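Local coordinates for protein transcription termination factor FttA (Methanosarcina mazei, PDB 2XR1) that probably terminates transcription across the genome by cutting nascent RNA at the RNA polymerase exit channel, using two zinc ions for its nuclease activity, at residues 183-188 with 634-639; 369-374 with 590-595; 374-379 with 602-607. All coordinates share one frame; numbering follows the deposited sequence.

Interaction 1 (183-188 with 634-639)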
loop_
_atom_site.group_PDB
_atom_site.type_symbol
_atom_site.label_atom_id
_atom_site.label_comp_id
_atom_site.label_asym_id
_atom_site.label_seq_id
_atom_site.Cartn_x
_atom_site.Cartn_y
_atom_site.Cartn_z
ATOM N N TRP B 183 2.048 5.130 13.615
ATOM C CA TRP B 183 1.408 3.952 13.092
ATOM C C TRP B 183 2.485 3.007 12.572
ATOM O O TRP B 183 3.651 3.397 12.390
ATOM C CB TRP B 183 0.389 4.269 12.006
ATOM C CG TRP B 183 0.784 5.256 10.987
ATOM C CD1 TRP B 183 0.382 6.536 10.917
ATOM C CD2 TRP B 183 1.599 5.030 9.834
ATOM N NE1 TRP B 183 0.904 7.139 9.821
ATOM C CE2 TRP B 183 1.675 6.228 9.146
ATOM C CE3 TRP B 183 2.271 3.931 9.327
ATOM C CZ2 TRP B 183 2.408 6.364 7.988
ATOM C CZ3 TRP B 183 3.021 4.078 8.203
ATOM C CH2 TRP B 183 3.060 5.281 7.527
ATOM N N VAL B 184 2.095 1.759 12.386
ATOM C CA VAL B 184 2.946 0.770 11.798
ATOM C C VAL B 184 2.084 -0.057 10.839
ATOM O O VAL B 184 0.921 -0.320 11.113
ATOM C CB VAL B 184 3.545 -0.149 12.913
ATOM C CG1 VAL B 184 4.633 -1.033 12.365
ATOM C CG2 VAL B 184 4.083 0.722 14.044
ATOM N N ARG B 185 2.651 -0.443 9.705
ATOM C CA ARG B 185 1.971 -1.317 8.781
ATOM C C ARG B 185 2.905 -2.170 7.965
ATOM O O ARG B 185 4.045 -1.871 7.828
ATOM C CB ARG B 185 1.059 -0.525 7.909
ATOM C CG ARG B 185 1.692 0.644 7.282
ATOM C CD ARG B 185 0.636 1.495 6.623
ATOM N NE ARG B 185 1.297 2.357 5.674
ATOM C CZ ARG B 185 0.816 2.748 4.512
ATOM N NH1 ARG B 185 -0.382 2.374 4.084
ATOM N NH2 ARG B 185 1.566 3.531 3.774
ATOM N N VAL B 186 2.397 -3.267 7.449
ATOM C CA VAL B 186 3.152 -4.180 6.597
ATOM C C VAL B 186 2.465 -4.329 5.245
ATOM O O VAL B 186 1.276 -4.675 5.217
ATOM C CB VAL B 186 3.122 -5.556 7.186
ATOM C CG1 VAL B 186 3.819 -6.514 6.249
ATOM C CG2 VAL B 186 3.704 -5.552 8.592
ATOM N N THR B 187 3.185 -4.049 4.148
ATOM C CA THR B 187 2.697 -4.277 2.785
ATOM C C THR B 187 3.421 -5.491 2.256
ATOM O O THR B 187 4.602 -5.643 2.511
ATOM C CB THR B 187 2.973 -3.091 1.826
ATOM O OG1 THR B 187 2.408 -1.884 2.336
ATOM C CG2 THR B 187 2.357 -3.341 0.435
ATOM N N ALA B 188 2.708 -6.368 1.547
ATOM C CA ALA B 188 3.309 -7.585 0.976
ATOM C C ALA B 188 3.616 -7.353 -0.500
ATOM O O ALA B 188 2.753 -6.876 -1.254
ATOM C CB ALA B 188 2.374 -8.796 1.143
ATOM N N LEU B 634 0.247 -7.511 -2.271
ATOM C CA LEU B 634 -0.210 -6.146 -2.551
ATOM C C LEU B 634 -1.232 -5.578 -1.607
ATOM O O LEU B 634 -1.665 -4.473 -1.827
ATOM C CB LEU B 634 -0.644 -5.913 -4.015
ATOM C CG LEU B 634 0.437 -6.102 -5.077
ATOM C CD1 LEU B 634 -0.172 -5.963 -6.427
ATOM C CD2 LEU B 634 1.595 -5.110 -4.885
ATOM N N GLU B 635 -1.581 -6.300 -0.554
ATOM C CA GLU B 635 -2.370 -5.778 0.559
ATOM C C GLU B 635 -1.463 -5.201 1.633
ATOM O O GLU B 635 -0.308 -5.581 1.745
ATOM C CB GLU B 635 -3.248 -6.882 1.152
ATOM C CG GLU B 635 -4.246 -7.459 0.126
ATOM C CD GLU B 635 -5.606 -7.975 0.704
ATOM O OE1 GLU B 635 -5.586 -8.649 1.755
ATOM O OE2 GLU B 635 -6.692 -7.720 0.085
ATOM N N THR B 636 -1.953 -4.226 2.379
ATOM C CA THR B 636 -1.214 -3.630 3.474
ATOM C C THR B 636 -2.095 -3.757 4.708
ATOM O O THR B 636 -3.236 -3.384 4.722
ATOM C CB THR B 636 -0.870 -2.116 3.261
ATOM O OG1 THR B 636 -0.147 -1.960 2.056
ATOM C CG2 THR B 636 0.033 -1.557 4.394
ATOM N N VAL B 637 -1.522 -4.272 5.766
ATOM C CA VAL B 637 -2.208 -4.438 7.012
ATOM C C VAL B 637 -1.655 -3.461 8.071
ATOM O O VAL B 637 -0.443 -3.259 8.191
ATOM C CB VAL B 637 -1.963 -5.849 7.464
ATOM C CG1 VAL B 637 -2.163 -5.944 8.930
ATOM C CG2 VAL B 637 -2.867 -6.791 6.708
ATOM N N ARG B 638 -2.543 -2.867 8.850
ATOM C CA ARG B 638 -2.117 -1.953 9.907
ATOM C C ARG B 638 -1.984 -2.678 11.242
ATOM O O ARG B 638 -2.852 -3.434 11.651
ATOM C CB ARG B 638 -3.071 -0.807 10.036
ATOM C CG ARG B 638 -2.584 0.276 10.958
ATOM C CD ARG B 638 -3.495 1.454 10.852
ATOM N NE ARG B 638 -3.183 2.464 11.828
ATOM C CZ ARG B 638 -3.846 3.598 11.914
ATOM N NH1 ARG B 638 -4.866 3.872 11.089
ATOM N NH2 ARG B 638 -3.452 4.495 12.804
ATOM N N LEU B 639 -0.845 -2.473 11.879
ATOM C CA LEU B 639 -0.513 -3.119 13.130
ATOM C C LEU B 639 -0.804 -2.206 14.311
ATOM O O LEU B 639 -1.003 -2.670 15.428
ATOM C CB LEU B 639 0.963 -3.482 13.112
ATOM C CG LEU B 639 1.315 -4.820 12.453
ATOM C CD1 LEU B 639 0.573 -5.066 11.234
ATOM C CD2 LEU B 639 2.804 -4.883 12.174
#
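Two threonine side chains cross obliquely where strand 185-188 runs against strand 636-638, bringing their hydroxyls together: Thr-187 OG1 lies 2.6 Å from Thr-636 OG1, and either could donate. Both residues hold OG1 anti to the carbonyl carbon (chi1 -57° in each), so the hydroxyls turn toward one another across a non-hydrogen-bonded antiparallel pair. The next position, Val-186 opposite Val-637, is the hydrogen-bonded pair. Val-186 N reaches Val-637 O at 2.9 Å and Val-637 N returns to Val-186 O at the same length, each within the carbonyl plane. The ladder goes on at both ends of strand 636-638, with Leu-639 N bound to Val-184 O (2.9 Å) from above the carbonyl plane and Ala-188 N to Glu-635 O (3.1 Å) nearly along the C=O axis. On the threonine face, the Arg-185 stem starts from the crowded position (chi1 50°) and extends obliquely past the Thr-636 methyl, CD to CG2 3.8 Å. On the valine face, Val-186 CG2 touches Leu-639 CD2 at 3.8 Å.

Farther out, strand 199-203 flanks 185-190 on its other side, and Ile-378 and Thr-376 back Val-186 and Leu-639, so the valine face looks into the interior between the two sheets of the metallo-beta-lactamase fold. On the threonine face and along the outer edge of 636-638 the second subunit takes part. Arg-185 NH1 forms a salt bridge with Glu-231 of the second subunit, Glu-635 OE2 accepts from Arg-638 N of that subunit, and Thr-636 makes backbone hydrogen bonds to it. Arg-638 NE pairs with the terminal carboxylate of Leu-640. Backbone bonds and uncharged groups thus join the C-terminal strand to its own chain, while much of the charge at the margin is spent on the chain end and the partner subunit.

Interaction 2 (369-374 with 590-595)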
loop_
_atom_site.group_PDB
_atom_site.type_symbol
_atom_site.label_atom_id
_atom_site.label_comp_id
_atom_site.label_asym_id
_atom_site.label_seq_id
_atom_site.Cartn_x
_atom_site.Cartn_y
_atom_site.Cartn_z
ATOM N N ASN B 369 11.418 -18.322 20.183
ATOM C CA ASN B 369 10.139 -17.644 20.345
ATOM C C ASN B 369 9.953 -16.957 21.708
ATOM O O ASN B 369 8.837 -16.809 22.163
ATOM C CB ASN B 369 9.005 -18.606 20.033
ATOM C CG ASN B 369 8.911 -19.742 20.987
ATOM O OD1 ASN B 369 9.777 -19.947 21.882
ATOM N ND2 ASN B 369 7.814 -20.528 20.823
ATOM N N LYS B 370 11.046 -16.530 22.345
ATOM C CA LYS B 370 11.023 -15.759 23.616
ATOM C C LYS B 370 11.560 -14.379 23.274
ATOM O O LYS B 370 12.595 -14.282 22.649
ATOM C CB LYS B 370 11.950 -16.395 24.619
ATOM C CG LYS B 370 11.503 -16.307 26.061
ATOM N N PHE B 371 10.840 -13.320 23.589
ATOM C CA PHE B 371 11.297 -11.966 23.237
ATOM C C PHE B 371 10.870 -11.042 24.347
ATOM O O PHE B 371 9.974 -11.364 25.064
ATOM C CB PHE B 371 10.709 -11.455 21.901
ATOM C CG PHE B 371 10.712 -12.459 20.792
ATOM C CD1 PHE B 371 11.822 -12.653 20.035
ATOM C CD2 PHE B 371 9.568 -13.191 20.496
ATOM C CE1 PHE B 371 11.817 -13.575 18.971
ATOM C CE2 PHE B 371 9.548 -14.099 19.483
ATOM C CZ PHE B 371 10.689 -14.301 18.698
ATOM N N PRO B 372 11.508 -9.884 24.499
ATOM C CA PRO B 372 11.035 -9.061 25.615
ATOM C C PRO B 372 9.586 -8.676 25.435
ATOM O O PRO B 372 8.864 -8.692 26.432
ATOM C CB PRO B 372 11.951 -7.823 25.572
ATOM C CG PRO B 372 13.178 -8.292 24.850
ATOM C CD PRO B 372 12.674 -9.284 23.832
ATOM N N ARG B 373 9.202 -8.364 24.168
ATOM C CA ARG B 373 7.835 -8.068 23.771
ATOM C C ARG B 373 7.552 -8.458 22.311
ATOM O O ARG B 373 8.451 -8.469 21.472
ATOM C CB ARG B 373 7.538 -6.593 24.018
ATOM C CG ARG B 373 7.033 -6.311 25.451
ATOM C CD ARG B 373 6.450 -4.902 25.661
ATOM N NE ARG B 373 5.697 -4.374 24.504
ATOM C CZ ARG B 373 5.366 -3.086 24.346
ATOM N NH1 ARG B 373 5.679 -2.183 25.278
ATOM N NH2 ARG B 373 4.709 -2.697 23.244
ATOM N N VAL B 374 6.319 -8.860 22.012
ATOM C CA VAL B 374 5.885 -9.189 20.630
ATOM C C VAL B 374 4.397 -8.970 20.491
ATOM O O VAL B 374 3.641 -9.709 21.059
ATOM C CB VAL B 374 5.951 -10.678 20.253
ATOM C CG1 VAL B 374 6.316 -10.810 18.762
ATOM C CG2 VAL B 374 6.858 -11.426 21.127
ATOM N N MET B 590 2.470 -24.788 14.902
ATOM C CA MET B 590 1.491 -24.504 15.930
ATOM C C MET B 590 2.136 -24.360 17.295
ATOM O O MET B 590 1.740 -23.511 18.067
ATOM C CB MET B 590 0.417 -25.599 15.982
ATOM C CG MET B 590 -0.552 -25.519 14.796
ATOM S SD MET B 590 -1.861 -24.231 14.995
ATOM C CE MET B 590 -3.174 -25.211 15.756
ATOM N N GLU B 591 3.141 -25.174 17.585
ATOM C CA GLU B 591 3.802 -25.136 18.875
ATOM C C GLU B 591 4.577 -23.809 19.013
ATOM O O GLU B 591 4.542 -23.184 20.073
ATOM C CB GLU B 591 4.697 -26.378 19.071
ATOM C CG GLU B 591 3.940 -27.717 19.290
ATOM C CD GLU B 591 4.863 -29.021 19.277
ATOM O OE1 GLU B 591 5.954 -29.008 18.600
ATOM O OE2 GLU B 591 4.490 -30.065 19.963
ATOM N N TYR B 592 5.191 -23.356 17.922
ATOM C CA TYR B 592 5.967 -22.114 17.909
ATOM C C TYR B 592 5.169 -20.907 18.374
ATOM O O TYR B 592 5.657 -20.114 19.183
ATOM C CB TYR B 592 6.477 -21.796 16.517
ATOM C CG TYR B 592 7.407 -20.600 16.467
ATOM C CD1 TYR B 592 8.725 -20.717 16.858
ATOM C CD2 TYR B 592 6.980 -19.384 15.984
ATOM C CE1 TYR B 592 9.598 -19.672 16.797
ATOM C CE2 TYR B 592 7.838 -18.301 15.945
ATOM C CZ TYR B 592 9.165 -18.470 16.364
ATOM O OH TYR B 592 10.051 -17.410 16.354
ATOM N N VAL B 593 3.968 -20.763 17.822
ATOM C CA VAL B 593 3.072 -19.673 18.192
ATOM C C VAL B 593 2.491 -19.929 19.549
ATOM O O VAL B 593 2.518 -19.064 20.395
ATOM C CB VAL B 593 1.933 -19.476 17.182
ATOM C CG1 VAL B 593 1.165 -18.200 17.489
ATOM C CG2 VAL B 593 2.479 -19.364 15.814
ATOM N N LYS B 594 1.994 -21.137 19.770
ATOM C CA LYS B 594 1.358 -21.518 21.067
ATOM C C LYS B 594 2.244 -21.243 22.295
ATOM O O LYS B 594 1.774 -20.798 23.335
ATOM C CB LYS B 594 0.999 -23.018 21.057
ATOM C CG LYS B 594 0.333 -23.499 22.335
ATOM C CD LYS B 594 -0.357 -24.865 22.242
ATOM C CE LYS B 594 -1.256 -25.038 23.482
ATOM N NZ LYS B 594 -2.322 -26.130 23.448
ATOM N N ARG B 595 3.516 -21.576 22.164
ATOM C CA ARG B 595 4.485 -21.444 23.248
ATOM C C ARG B 595 5.262 -20.091 23.216
ATOM O O ARG B 595 6.088 -19.829 24.101
ATOM C CB ARG B 595 5.485 -22.590 23.185
ATOM C CG ARG B 595 5.153 -23.681 24.053
ATOM C CD ARG B 595 4.582 -24.861 23.376
ATOM N NE ARG B 595 5.601 -25.736 22.833
ATOM C CZ ARG B 595 5.457 -27.056 22.675
ATOM N NH1 ARG B 595 4.368 -27.679 23.079
ATOM N NH2 ARG B 595 6.421 -27.768 22.095
#
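In this metallo-beta-lactamase fold, the loop between strands 348-352 and 376-380 leans on the last turn of helix 586-594, and one asparagine carries most of the contact. The polar part is a single directed hydrogen bond: Asn-369 ND2 gives an N-H to Tyr-592 O at 2.7 Å, nearly straight at 163°. It arrives in the carbonyl plane on a lone pair, and the acceptor lies almost in the plane of the asparagine amide, so the bond is well aligned with both planar groups and probably helps fix the rotation of the amide. The crowded first torsion of Asn-369 (chi1 65°) lets the same side chain serve two ends of Tyr-592, the amide going to the backbone and CB to the ring.

That second engagement is a CH-pi contact. Asn-369 CB sits over one face of the tyrosine ring, 3.8 Å from its centroid and 26° off the normal, displaced toward the rim on the CE1 side. Aromatic neighbours complete the setting: Tyr-358 meets the Tyr-592 ring edge-to-face, and Tyr-356 packs on it too. The side chain of Tyr-592 is about 10 Å from that of zinc ligand His-332, so this packing is near the metal centre without belonging to it.

The charged pair lies within 590-595 and does not bridge to the loop: the bent Arg-595 side chain folds back over Glu-591, whose CB lies beneath one face of the guanidinium; their salt bridge, Arg-595 NH2 to Glu-591 OE2, is long at 3.7 Å, and OE2 also pairs with Arg-587. Backbone bonds from Asn-369 and Phe-371 to Gln-597 tie the loop down just past the helix. The Tyr-592 hydroxyl, hydrogen-bonded to Val-368 O, lies in the plane of the Phe-371 ring at its edge, with OH 3.9 Å from CZ.

Interaction 3 (374-379 with 602-607). With ZN (zinc ion), chain F.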
loop_
_atom_site.group_PDB
_atom_site.type_symbol
_atom_site.label_atom_id
_atom_site.label_comp_id
_atom_site.label_asym_id
_atom_site.label_seq_id
_atom_site.Cartn_x
_atom_site.Cartn_y
_atom_site.Cartn_z
ATOM N N VAL B 374 6.319 -8.860 22.012
ATOM C CA VAL B 374 5.885 -9.189 20.630
ATOM C C VAL B 374 4.397 -8.970 20.491
ATOM O O VAL B 374 3.641 -9.709 21.059
ATOM C CB VAL B 374 5.951 -10.678 20.253
ATOM C CG1 VAL B 374 6.316 -10.810 18.762
ATOM C CG2 VAL B 374 6.858 -11.426 21.127
ATOM N N GLU B 375 3.964 -8.006 19.723
ATOM C CA GLU B 375 2.557 -7.844 19.576
ATOM C C GLU B 375 2.076 -8.537 18.302
ATOM O O GLU B 375 0.988 -9.091 18.309
ATOM C CB GLU B 375 2.173 -6.379 19.652
ATOM C CG GLU B 375 2.170 -5.804 21.102
ATOM C CD GLU B 375 3.576 -5.504 21.701
ATOM O OE1 GLU B 375 4.451 -5.091 20.931
ATOM O OE2 GLU B 375 3.822 -5.629 22.948
ATOM N N THR B 376 2.885 -8.545 17.240
ATOM C CA THR B 376 2.521 -9.127 15.942
ATOM C C THR B 376 3.582 -10.111 15.471
ATOM O O THR B 376 4.762 -9.801 15.519
ATOM C CB THR B 376 2.446 -8.001 14.861
ATOM O OG1 THR B 376 1.513 -6.993 15.273
ATOM C CG2 THR B 376 2.034 -8.514 13.490
ATOM N N VAL B 377 3.160 -11.280 15.002
ATOM C CA VAL B 377 4.055 -12.255 14.360
ATOM C C VAL B 377 3.624 -12.505 12.907
ATOM O O VAL B 377 2.464 -12.729 12.611
ATOM C CB VAL B 377 3.953 -13.634 15.032
ATOM C CG1 VAL B 377 4.918 -14.627 14.315
ATOM C CG2 VAL B 377 4.220 -13.555 16.554
ATOM N N ILE B 378 4.578 -12.433 11.998
ATOM C CA ILE B 378 4.350 -12.764 10.615
ATOM C C ILE B 378 5.170 -14.020 10.429
ATOM O O ILE B 378 6.407 -13.971 10.498
ATOM C CB ILE B 378 4.846 -11.644 9.683
ATOM C CG1 ILE B 378 3.882 -10.451 9.779
ATOM C CG2 ILE B 378 4.936 -12.153 8.231
ATOM C CD1 ILE B 378 4.472 -9.150 10.058
ATOM N N SER B 379 4.464 -15.139 10.205
ATOM C CA SER B 379 5.070 -16.468 10.200
ATOM C C SER B 379 5.033 -17.135 8.847
ATOM O O SER B 379 4.083 -16.967 8.107
ATOM C CB SER B 379 4.329 -17.369 11.183
ATOM O OG SER B 379 4.849 -18.686 11.119
ATOM N N ARG B 602 -1.671 -10.549 17.210
ATOM C CA ARG B 602 -2.027 -11.002 15.865
ATOM C C ARG B 602 -0.966 -11.912 15.255
ATOM O O ARG B 602 0.194 -11.776 15.543
ATOM C CB ARG B 602 -2.273 -9.857 14.891
ATOM C CG ARG B 602 -2.771 -8.591 15.437
ATOM C CD ARG B 602 -4.274 -8.411 15.412
ATOM N NE ARG B 602 -4.762 -7.810 14.165
ATOM C CZ ARG B 602 -4.421 -6.598 13.676
ATOM N NH1 ARG B 602 -3.538 -5.790 14.318
ATOM N NH2 ARG B 602 -4.965 -6.201 12.500
ATOM N N VAL B 603 -1.375 -12.866 14.435
ATOM C CA VAL B 603 -0.436 -13.496 13.553
ATOM C C VAL B 603 -0.895 -13.511 12.106
ATOM O O VAL B 603 -2.079 -13.529 11.824
ATOM C CB VAL B 603 0.110 -14.850 14.038
ATOM C CG1 VAL B 603 -0.358 -15.221 15.480
ATOM C CG2 VAL B 603 -0.074 -15.867 13.040
ATOM N N PHE B 604 0.055 -13.404 11.193
ATOM C CA PHE B 604 -0.204 -13.391 9.795
ATOM C C PHE B 604 0.600 -14.498 9.184
ATOM O O PHE B 604 1.661 -14.847 9.709
ATOM C CB PHE B 604 0.229 -12.065 9.210
ATOM C CG PHE B 604 -0.625 -10.943 9.637
ATOM C CD1 PHE B 604 -1.837 -10.705 9.015
ATOM C CD2 PHE B 604 -0.283 -10.163 10.715
ATOM C CE1 PHE B 604 -2.639 -9.657 9.436
ATOM C CE2 PHE B 604 -1.081 -9.154 11.116
ATOM C CZ PHE B 604 -2.249 -8.902 10.471
ATOM N N THR B 605 0.129 -15.075 8.092
ATOM C CA THR B 605 0.850 -16.201 7.523
ATOM C C THR B 605 1.255 -15.952 6.065
ATOM O O THR B 605 0.641 -15.213 5.379
ATOM C CB THR B 605 0.035 -17.485 7.678
ATOM O OG1 THR B 605 -1.209 -17.334 7.001
ATOM C CG2 THR B 605 -0.212 -17.775 9.128
ATOM N N GLU B 606 2.308 -16.592 5.634
ATOM C CA GLU B 606 2.914 -16.384 4.350
ATOM C C GLU B 606 3.804 -17.577 4.027
ATOM O O GLU B 606 3.883 -18.510 4.809
ATOM C CB GLU B 606 3.719 -15.074 4.316
ATOM C CG GLU B 606 4.632 -14.816 5.487
ATOM C CD GLU B 606 6.125 -15.188 5.286
ATOM O OE1 GLU B 606 6.688 -15.119 4.150
ATOM O OE2 GLU B 606 6.777 -15.506 6.327
ATOM N N HIS B 607 4.419 -17.582 2.846
ATOM C CA HIS B 607 5.388 -18.633 2.476
ATOM C C HIS B 607 4.773 -20.028 2.616
ATOM O O HIS B 607 5.225 -20.855 3.386
ATOM C CB HIS B 607 6.622 -18.487 3.309
ATOM C CG HIS B 607 7.811 -19.203 2.782
ATOM N ND1 HIS B 607 7.956 -20.562 2.888
ATOM C CD2 HIS B 607 8.967 -18.741 2.248
ATOM C CE1 HIS B 607 9.133 -20.915 2.399
ATOM N NE2 HIS B 607 9.768 -19.828 2.009
HETATM ZN ZN ZN F . 11.919 -19.833 1.744
#
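Matching first torsions in Ile-378 (chi1 -73°) and Phe-604 (chi1 -70°) put each CG anti to the carbonyl carbon, and the two side chains cross obliquely on one face of a parallel strand pair, Ile-378 CG1 resting 4.0 Å from Phe-604 CB. Thr-376, with CG2 anti to its backbone N, sets that methyl in the plane of the phenylalanine ring at its edge, 4.0 Å from CE2. The crowded first torsion of Glu-606 puts CG 3.8 Å from Ile-378 CG2, and the bend at chi2 then turns the carboxylate back along the Ser-379 carbonyl.

The backbone ladder is staggered as parallel strands require. Val-377 N bonds to Arg-602 O (3.1 Å) and Val-377 O accepts from Phe-604 N (2.9 Å), straddling Val-603; Ser-379 N then reaches Phe-604 O at 2.9 Å and 178°, while the last bond, from Glu-606 N to Ser-379 O, is weak. Just past the strand, His-607 takes a left-handed backbone conformation and binds zinc through NE2 at 2.2 Å. Asp-249, His-250 and Asp-355 complete this site, and Thr-382 OG1 holds His-607 ND1, probably fixing the ring's rotation.

Both strands lie inside the sheet, toward one end: strand 348-352 borders 376-380, outermost strand 627-630 borders 602-606, and helix 610-624 covers Thr-605.

Overall arrangement
From the N terminus, 183-188 comes first and waits for 634-639 at the chain's end, so interaction 1 closes the longest loop, and both others nest inside it. Segment 369-374 then runs directly into 374-379, sharing Val-374. The beta-CASP region intervenes before the chain returns: 590-595 closes interaction 2, and 602-607 then closes interaction 3, so these two cross. Together they join the N- and C-terminal parts of the metallo-beta-lactamase domain around the inserted region. Interactions 1 and 3, in different sheets, pack directly, Val-637 CG1 against Phe-604 CZ. Interactions 2 and 3 meet where Val-593 touches Val-603, whereas interactions 1 and 2 do not touch.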